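PDB 1JK0: ribonucleoside-diphosphate reductase small chain 2 from Saccharomyces cerevisiae, which serves in ribonucleotide reductase, which makes deoxyribonucleotides for DNA synthesis, and is required for folding of its partner small subunit and for assembly with the large subunits. Local coordinates for residues Arg166-Asp171 / Leu179-Ala184; Leu229-Ala232 / Lys237-Pro240; Lys241-Ile246 / Gly284-Phe289. One frame throughout, in Å; residues are numbered along the deposited sequence.

Three contacts follow one another along the all-helical chain. Contact 1 closes first. It folds the loop after helix 155-166 back onto helix 175-188. Contact 2 closes the turn between helix 207-232 and helix 240-258. Contact 3 starts right after it, at K241, and closes a longer loop by pairing helix 240-258 with the end of helix 277-288. The three are in series, and none encloses or crosses another. They still touch in space. W167 of contact 1 packs on I242 and I246 of contact 3, F231 of contact 2 meets F289 of contact 3, and V180 of 179-184 reaches both F231 and F289.

Contact 1 of 3, residues Arg166-Asp171 / Leu179-Ala184; sequences RWISND and LVAFAA
W167 and I168 make a small apolar contact with A181, where the loop that follows helix 155-166 folds back onto helix 175-188. The protein belongs to the ribonucleotide reductase small-chain family, whose fold is a ferritin-like helical bundle. The contact is buried, and no hydrogen bond crosses it.

A181 takes both loop residues on one methyl group. Its CB lies 3.8 Å from CB of W167. The same A181 CB is also 3.8 Å from CG1 of I168. W167 therefore meets the helix with the root of its side chain, and its indole lies oblique to the A181 methyl. In I168 the CG1 branch does the touching: CG1 stands beside the backbone N (chi1 -56°), opposite the carbonyl carbon. The chain is extended at chi2, and CD1 of I168 reaches toward the backbone N of F182, at 4.2 Å. The backbones come close here, with CA of W167 6.4 Å from CA of A181, consistent with a small residue at this position.

CD of R166 lies over one face of the W167 ring, nearer its rim than its centre, 3.5 Å from the plane. The guanidinium of R166 forms a salt bridge with E249 through NH1. ND2 of N170 gives a weak hydrogen bond to O of R166, at 3.3 Å.

Several helices surround the contact. The W167 side chain packs on I242, I246 and E249 of helix 240-258, and its ring meets that of F163 with planes at about 60°. I168 rests on F104 of helix 101-107, and the F182 ring stacks with F104. L179, V180, F182 and A183 touch L230, F231, S227 and T224 of helix 207-232, in that order.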
loop_
_atom_site.group_PDB
_atom_site.type_symbol
_atom_site.label_atom_id
_atom_site.label_comp_id
_atom_site.label_asym_id
_atom_site.label_seq_id
_atom_site.Cartn_x
_atom_site.Cartn_y
_atom_site.Cartn_z
ATOM N N ARG B 166 -14.204 -12.561 -20.066
ATOM C CA ARG B 166 -14.221 -12.279 -21.496
ATOM C C ARG B 166 -13.265 -11.174 -21.957
ATOM O O ARG B 166 -12.387 -11.413 -22.790
ATOM C CB ARG B 166 -15.659 -11.937 -21.921
ATOM C CG ARG B 166 -15.933 -12.030 -23.418
ATOM C CD ARG B 166 -17.351 -11.570 -23.786
ATOM N NE ARG B 166 -18.403 -12.379 -23.170
ATOM C CZ ARG B 166 -19.007 -12.094 -22.019
ATOM N NH1 ARG B 166 -18.673 -11.009 -21.336
ATOM N NH2 ARG B 166 -19.951 -12.898 -21.549
ATOM N N TRP B 167 -13.429 -9.971 -21.415
ATOM C CA TRP B 167 -12.592 -8.850 -21.822
ATOM C C TRP B 167 -11.352 -8.563 -20.970
ATOM O O TRP B 167 -10.337 -8.113 -21.498
ATOM C CB TRP B 167 -13.438 -7.583 -21.910
ATOM C CG TRP B 167 -14.751 -7.753 -22.631
ATOM C CD1 TRP B 167 -15.954 -8.059 -22.071
ATOM C CD2 TRP B 167 -14.998 -7.565 -24.033
ATOM N NE1 TRP B 167 -16.940 -8.063 -23.034
ATOM C CE2 TRP B 167 -16.380 -7.762 -24.245
ATOM C CE3 TRP B 167 -14.187 -7.246 -25.129
ATOM C CZ2 TRP B 167 -16.968 -7.649 -25.504
ATOM C CZ3 TRP B 167 -14.775 -7.132 -26.385
ATOM C CH2 TRP B 167 -16.153 -7.334 -26.559
ATOM N N ILE B 168 -11.420 -8.820 -19.665
ATOM C CA ILE B 168 -10.287 -8.555 -18.774
ATOM C C ILE B 168 -9.290 -9.703 -18.578
ATOM O O ILE B 168 -8.095 -9.533 -18.808
ATOM C CB ILE B 168 -10.760 -8.138 -17.362
ATOM C CG1 ILE B 168 -11.682 -6.928 -17.444
ATOM C CG2 ILE B 168 -9.554 -7.843 -16.480
ATOM C CD1 ILE B 168 -12.231 -6.528 -16.096
ATOM N N SER B 169 -9.780 -10.858 -18.127
ATOM C CA SER B 169 -8.916 -12.017 -17.863
ATOM C C SER B 169 -8.363 -12.668 -19.126
ATOM O O SER B 169 -7.195 -13.060 -19.170
ATOM C CB SER B 169 -9.673 -13.066 -17.039
ATOM O OG SER B 169 -10.096 -12.533 -15.793
ATOM N N ASN B 170 -9.211 -12.779 -20.147
ATOM C CA ASN B 170 -8.832 -13.373 -21.426
ATOM C C ASN B 170 -7.515 -12.799 -21.946
ATOM O O ASN B 170 -7.346 -11.584 -22.040
ATOM C CB ASN B 170 -9.963 -13.157 -22.451
ATOM C CG ASN B 170 -9.517 -13.399 -23.884
ATOM O OD1 ASN B 170 -8.730 -14.303 -24.154
ATOM N ND2 ASN B 170 -10.036 -12.600 -24.812
ATOM N N ASP B 171 -6.580 -13.684 -22.275
ATOM C CA ASP B 171 -5.280 -13.268 -22.781
ATOM C C ASP B 171 -5.467 -12.386 -24.014
ATOM O O ASP B 171 -4.891 -11.306 -24.117
ATOM C CB ASP B 171 -4.438 -14.498 -23.140
ATOM C CG ASP B 171 -2.980 -14.150 -23.446
ATOM O OD1 ASP B 171 -2.716 -13.520 -24.496
ATOM O OD2 ASP B 171 -2.093 -14.506 -22.633
ATOM N N LEU B 179 -9.900 -1.651 -20.018
ATOM C CA LEU B 179 -10.286 -0.435 -19.322
ATOM C C LEU B 179 -11.798 -0.254 -19.407
ATOM O O LEU B 179 -12.467 -0.111 -18.388
ATOM C CB LEU B 179 -9.564 0.769 -19.933
ATOM C CG LEU B 179 -8.655 1.611 -19.034
ATOM C CD1 LEU B 179 -7.998 0.780 -17.945
ATOM C CD2 LEU B 179 -7.615 2.257 -19.908
ATOM N N VAL B 180 -12.344 -0.283 -20.619
ATOM C CA VAL B 180 -13.787 -0.117 -20.801
ATOM C C VAL B 180 -14.571 -1.155 -19.977
ATOM O O VAL B 180 -15.568 -0.828 -19.333
ATOM C CB VAL B 180 -14.175 -0.226 -22.295
ATOM C CG1 VAL B 180 -15.666 0.007 -22.459
ATOM C CG2 VAL B 180 -13.397 0.800 -23.111
ATOM N N ALA B 181 -14.113 -2.402 -19.988
ATOM C CA ALA B 181 -14.772 -3.454 -19.217
ATOM C C ALA B 181 -14.724 -3.108 -17.736
ATOM O O ALA B 181 -15.734 -3.181 -17.030
ATOM C CB ALA B 181 -14.081 -4.787 -19.450
ATOM N N PHE B 182 -13.538 -2.735 -17.271
ATOM C CA PHE B 182 -13.340 -2.382 -15.874
ATOM C C PHE B 182 -14.365 -1.335 -15.426
ATOM O O PHE B 182 -14.953 -1.457 -14.352
ATOM C CB PHE B 182 -11.913 -1.858 -15.661
ATOM C CG PHE B 182 -11.508 -1.779 -14.220
ATOM C CD1 PHE B 182 -10.713 -0.734 -13.764
ATOM C CD2 PHE B 182 -11.914 -2.761 -13.309
ATOM C CE1 PHE B 182 -10.329 -0.663 -12.420
ATOM C CE2 PHE B 182 -11.534 -2.700 -11.966
ATOM C CZ PHE B 182 -10.740 -1.649 -11.521
ATOM N N ALA B 183 -14.587 -0.318 -16.258
ATOM C CA ALA B 183 -15.552 0.733 -15.936
ATOM C C ALA B 183 -16.973 0.186 -15.874
ATOM O O ALA B 183 -17.790 0.638 -15.067
ATOM C CB ALA B 183 -15.479 1.854 -16.959
ATOM N N ALA B 184 -17.267 -0.769 -16.755
ATOM C CA ALA B 184 -18.575 -1.406 -16.781
ATOM C C ALA B 184 -18.741 -2.025 -15.411
ATOM O O ALA B 184 -19.713 -1.759 -14.715
ATOM C CB ALA B 184 -18.615 -2.492 -17.851
#

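Contact 2 of 3, residues Leu229-Ala232 / Lys237-Pro240; sequences LLFA and KPNP
F231 has CG anti to its backbone N (chi1 -174°), which carries the ring out from the last turn of helix 207-232 to K237 and P238. In K237, bends at chi2 (-84°) and chi4 (-59°) bring the methylenes against the ring and turn NZ back toward the helix end. The motif is a helix-loop-helix connection: the loop leads into helix 240-258, with N239 at the N-cap position, within the ferritin-like bundle of the family.

The two loop residues use different parts of the ring. CD of P238 lies at the ring edge, near its plane, 3.5 Å from CE1 of F231. The aliphatic chain of K237 comes in obliquely, with CD 3.3 Å from CE2 of F231. A leucine in place of F231 would probably leave CD of P238 and the K237 methylenes without the ring they both touch, opening a gap between helix end and loop. F231 and P238 also both touch A176 of helix 175-188. The F231 ring also meets F289 edge-to-face.

The K237 amine bonds chiefly to O of L234, in the turn itself. It adds a weak hydrogen bond from NZ of K237 to O of A232, at 3.4 Å.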
loop_
_atom_site.group_PDB
_atom_site.type_symbol
_atom_site.label_atom_id
_atom_site.label_comp_id
_atom_site.label_asym_id
_atom_site.label_seq_id
_atom_site.Cartn_x
_atom_site.Cartn_y
_atom_site.Cartn_z
ATOM N N LEU B 229 -10.738 8.388 -17.700
ATOM C CA LEU B 229 -9.648 9.343 -17.785
ATOM C C LEU B 229 -8.415 8.680 -18.390
ATOM O O LEU B 229 -7.721 9.284 -19.203
ATOM C CB LEU B 229 -9.304 9.881 -16.402
ATOM C CG LEU B 229 -7.987 10.652 -16.356
ATOM C CD1 LEU B 229 -8.036 11.791 -17.344
ATOM C CD2 LEU B 229 -7.745 11.158 -14.952
ATOM N N LEU B 230 -8.123 7.448 -17.984
ATOM C CA LEU B 230 -6.968 6.758 -18.543
ATOM C C LEU B 230 -7.254 6.536 -20.017
ATOM O O LEU B 230 -6.511 7.000 -20.888
ATOM C CB LEU B 230 -6.738 5.420 -17.843
ATOM C CG LEU B 230 -6.306 5.570 -16.383
ATOM C CD1 LEU B 230 -6.081 4.205 -15.778
ATOM C CD2 LEU B 230 -5.037 6.410 -16.308
ATOM N N PHE B 231 -8.351 5.839 -20.288
ATOM C CA PHE B 231 -8.754 5.567 -21.656
ATOM C C PHE B 231 -8.554 6.824 -22.509
ATOM O O PHE B 231 -7.864 6.797 -23.529
ATOM C CB PHE B 231 -10.226 5.156 -21.700
ATOM C CG PHE B 231 -10.684 4.709 -23.058
ATOM C CD1 PHE B 231 -10.414 3.418 -23.507
ATOM C CD2 PHE B 231 -11.355 5.587 -23.899
ATOM C CE1 PHE B 231 -10.809 3.010 -24.771
ATOM C CE2 PHE B 231 -11.754 5.193 -25.166
ATOM C CZ PHE B 231 -11.482 3.903 -25.607
ATOM N N ALA B 232 -9.149 7.928 -22.072
ATOM C CA ALA B 232 -9.043 9.184 -22.799
ATOM C C ALA B 232 -7.620 9.509 -23.216
ATOM O O ALA B 232 -7.394 10.073 -24.279
ATOM C CB ALA B 232 -9.596 10.307 -21.960
ATOM N N LYS B 237 -7.279 4.144 -29.730
ATOM C CA LYS B 237 -8.531 3.686 -29.142
ATOM C C LYS B 237 -8.968 2.436 -29.908
ATOM O O LYS B 237 -8.571 2.234 -31.049
ATOM C CB LYS B 237 -9.603 4.762 -29.276
ATOM C CG LYS B 237 -9.208 6.146 -28.771
ATOM C CD LYS B 237 -9.407 6.272 -27.273
ATOM C CE LYS B 237 -9.497 7.733 -26.846
ATOM N NZ LYS B 237 -8.272 8.503 -27.202
ATOM N N PRO B 238 -9.770 1.568 -29.282
ATOM C CA PRO B 238 -10.225 0.359 -29.976
ATOM C C PRO B 238 -11.435 0.758 -30.817
ATOM O O PRO B 238 -11.887 1.900 -30.725
ATOM C CB PRO B 238 -10.590 -0.568 -28.834
ATOM C CG PRO B 238 -11.186 0.398 -27.844
ATOM C CD PRO B 238 -10.231 1.578 -27.883
ATOM N N ASN B 239 -11.963 -0.165 -31.622
ATOM C CA ASN B 239 -13.106 0.151 -32.489
ATOM C C ASN B 239 -14.332 0.577 -31.695
ATOM O O ASN B 239 -14.686 -0.055 -30.702
ATOM C CB ASN B 239 -13.475 -1.052 -33.356
ATOM C CG ASN B 239 -14.178 -0.645 -34.640
ATOM O OD1 ASN B 239 -13.531 -0.403 -35.664
ATOM N ND2 ASN B 239 -15.502 -0.545 -34.588
ATOM N N PRO B 240 -15.011 1.649 -32.133
ATOM C CA PRO B 240 -16.204 2.142 -31.435
ATOM C C PRO B 240 -17.289 1.089 -31.178
ATOM O O PRO B 240 -18.057 1.204 -30.215
ATOM C CB PRO B 240 -16.689 3.275 -32.339
ATOM C CG PRO B 240 -15.403 3.824 -32.879
ATOM C CD PRO B 240 -14.645 2.552 -33.240
#

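Contact 3 of 3, residues Lys241-Ile246 / Gly284-Phe289; sequences KIIEKI and GLLQGF
I243 and L286 join two helices of the ferritin-like bundle, 240-258 and 277-288, with F289 just past the end of the second. The contact is buried and apolar, and no hydrogen bond links the two segments.

Aliphatic packing carries the contact. The I243 and L286 side chains run alongside one another, pointing opposite ways. With chi1 at -63°, CG1 of I243 stands beside the backbone N and CG2 lies opposite that N. The CG2 branch of I243 meets CD1 of L286 at 3.9 Å. The other branch goes to F289, with CD1 of I243 4.2 Å from CB of F289. I243 thus spreads its two branches over two partners.

The aromatic ring of F289 leads away toward helix 175-188, where it packs on V180 and A183. Within its own segment, CG of L285 lies in plane at the edge of that ring.

Charge comes in outside the two segments, where the carboxylate of E244 lies close to that of E292. The root of E244 belongs to the apolar packing: CD1 of L286 lies 4.0 Å from CA of E244 and 4.3 Å from CB of E244.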
loop_
_atom_site.group_PDB
_atom_site.type_symbol
_atom_site.label_atom_id
_atom_site.label_comp_id
_atom_site.label_asym_id
_atom_site.label_seq_id
_atom_site.Cartn_x
_atom_site.Cartn_y
_atom_site.Cartn_z
ATOM N N LYS B 241 -17.351 0.067 -32.030
ATOM C CA LYS B 241 -18.357 -0.986 -31.877
ATOM C C LYS B 241 -18.053 -1.919 -30.708
ATOM O O LYS B 241 -18.956 -2.262 -29.945
ATOM C CB LYS B 241 -18.512 -1.797 -33.182
ATOM C CG LYS B 241 -19.695 -1.351 -34.071
ATOM C CD LYS B 241 -19.878 -2.234 -35.319
ATOM C CE LYS B 241 -18.783 -2.021 -36.376
ATOM N NZ LYS B 241 -18.916 -0.736 -37.140
ATOM N N ILE B 242 -16.790 -2.324 -30.562
ATOM C CA ILE B 242 -16.391 -3.207 -29.466
ATOM C C ILE B 242 -16.788 -2.581 -28.127
ATOM O O ILE B 242 -17.243 -3.276 -27.216
ATOM C CB ILE B 242 -14.873 -3.457 -29.455
ATOM C CG1 ILE B 242 -14.425 -4.030 -30.796
ATOM C CG2 ILE B 242 -14.526 -4.424 -28.345
ATOM C CD1 ILE B 242 -12.937 -4.269 -30.899
ATOM N N ILE B 243 -16.612 -1.268 -28.007
ATOM C CA ILE B 243 -16.976 -0.571 -26.786
ATOM C C ILE B 243 -18.443 -0.857 -26.503
ATOM O O ILE B 243 -18.791 -1.483 -25.499
ATOM C CB ILE B 243 -16.794 0.952 -26.926
ATOM C CG1 ILE B 243 -15.321 1.272 -27.170
ATOM C CG2 ILE B 243 -17.294 1.653 -25.666
ATOM C CD1 ILE B 243 -15.026 2.734 -27.329
ATOM N N GLU B 244 -19.303 -0.394 -27.400
ATOM C CA GLU B 244 -20.729 -0.617 -27.249
ATOM C C GLU B 244 -21.018 -2.115 -27.087
ATOM O O GLU B 244 -22.067 -2.496 -26.570
ATOM C CB GLU B 244 -21.482 -0.062 -28.457
ATOM C CG GLU B 244 -22.989 -0.080 -28.296
ATOM C CD GLU B 244 -23.708 0.585 -29.452
ATOM O OE1 GLU B 244 -23.536 0.136 -30.604
ATOM O OE2 GLU B 244 -24.447 1.560 -29.207
ATOM N N LYS B 245 -20.085 -2.963 -27.524
ATOM C CA LYS B 245 -20.261 -4.409 -27.409
ATOM C C LYS B 245 -19.926 -4.896 -26.000
ATOM O O LYS B 245 -20.466 -5.905 -25.540
ATOM C CB LYS B 245 -19.389 -5.157 -28.431
ATOM C CG LYS B 245 -19.901 -5.110 -29.879
ATOM C CD LYS B 245 -19.054 -5.988 -30.830
ATOM C CE LYS B 245 -19.177 -7.482 -30.502
ATOM N NZ LYS B 245 -18.339 -8.365 -31.367
ATOM N N ILE B 246 -19.040 -4.175 -25.316
ATOM C CA ILE B 246 -18.639 -4.537 -23.960
ATOM C C ILE B 246 -19.659 -4.063 -22.925
ATOM O O ILE B 246 -19.992 -4.794 -21.993
ATOM C CB ILE B 246 -17.258 -3.947 -23.623
ATOM C CG1 ILE B 246 -16.235 -4.450 -24.643
ATOM C CG2 ILE B 246 -16.839 -4.353 -22.218
ATOM C CD1 ILE B 246 -14.855 -3.876 -24.471
ATOM N N GLY B 284 -24.456 7.164 -20.358
ATOM C CA GLY B 284 -23.521 8.166 -19.883
ATOM C C GLY B 284 -22.100 7.647 -19.967
ATOM O O GLY B 284 -21.181 8.370 -20.353
ATOM N N LEU B 285 -21.919 6.384 -19.600
ATOM C CA LEU B 285 -20.605 5.762 -19.651
ATOM C C LEU B 285 -20.211 5.571 -21.112
ATOM O O LEU B 285 -19.044 5.730 -21.473
ATOM C CB LEU B 285 -20.621 4.407 -18.941
ATOM C CG LEU B 285 -19.268 3.701 -18.887
ATOM C CD1 LEU B 285 -18.320 4.516 -18.034
ATOM C CD2 LEU B 285 -19.429 2.313 -18.315
ATOM N N LEU B 286 -21.186 5.228 -21.950
ATOM C CA LEU B 286 -20.916 5.029 -23.369
ATOM C C LEU B 286 -20.335 6.319 -23.924
ATOM O O LEU B 286 -19.380 6.306 -24.702
ATOM C CB LEU B 286 -22.200 4.668 -24.126
ATOM C CG LEU B 286 -22.247 3.283 -24.790
ATOM C CD1 LEU B 286 -20.905 2.973 -25.438
ATOM C CD2 LEU B 286 -22.572 2.224 -23.763
ATOM N N GLN B 287 -20.922 7.435 -23.511
ATOM C CA GLN B 287 -20.469 8.741 -23.950
ATOM C C GLN B 287 -19.110 8.978 -23.329
ATOM O O GLN B 287 -18.243 9.622 -23.918
ATOM C CB GLN B 287 -21.445 9.811 -23.479
ATOM C CG GLN B 287 -21.118 11.207 -23.960
ATOM C CD GLN B 287 -22.138 12.222 -23.476
ATOM O OE1 GLN B 287 -23.353 12.020 -23.624
ATOM N NE2 GLN B 287 -21.654 13.324 -22.904
ATOM N N GLY B 288 -18.942 8.439 -22.127
ATOM C CA GLY B 288 -17.695 8.581 -21.403
ATOM C C GLY B 288 -16.498 8.120 -22.203
ATOM O O GLY B 288 -15.425 8.704 -22.096
ATOM N N PHE B 289 -16.663 7.074 -23.003
ATOM C CA PHE B 289 -15.550 6.586 -23.805
ATOM C C PHE B 289 -15.574 7.133 -25.243
ATOM O O PHE B 289 -14.727 6.785 -26.066
ATOM C CB PHE B 289 -15.534 5.049 -23.809
ATOM C CG PHE B 289 -15.249 4.441 -22.461
ATOM C CD1 PHE B 289 -16.263 4.268 -21.528
ATOM C CD2 PHE B 289 -13.954 4.088 -22.108
ATOM C CE1 PHE B 289 -15.989 3.754 -20.265
ATOM C CE2 PHE B 289 -13.676 3.576 -20.849
ATOM C CZ PHE B 289 -14.700 3.411 -19.926
#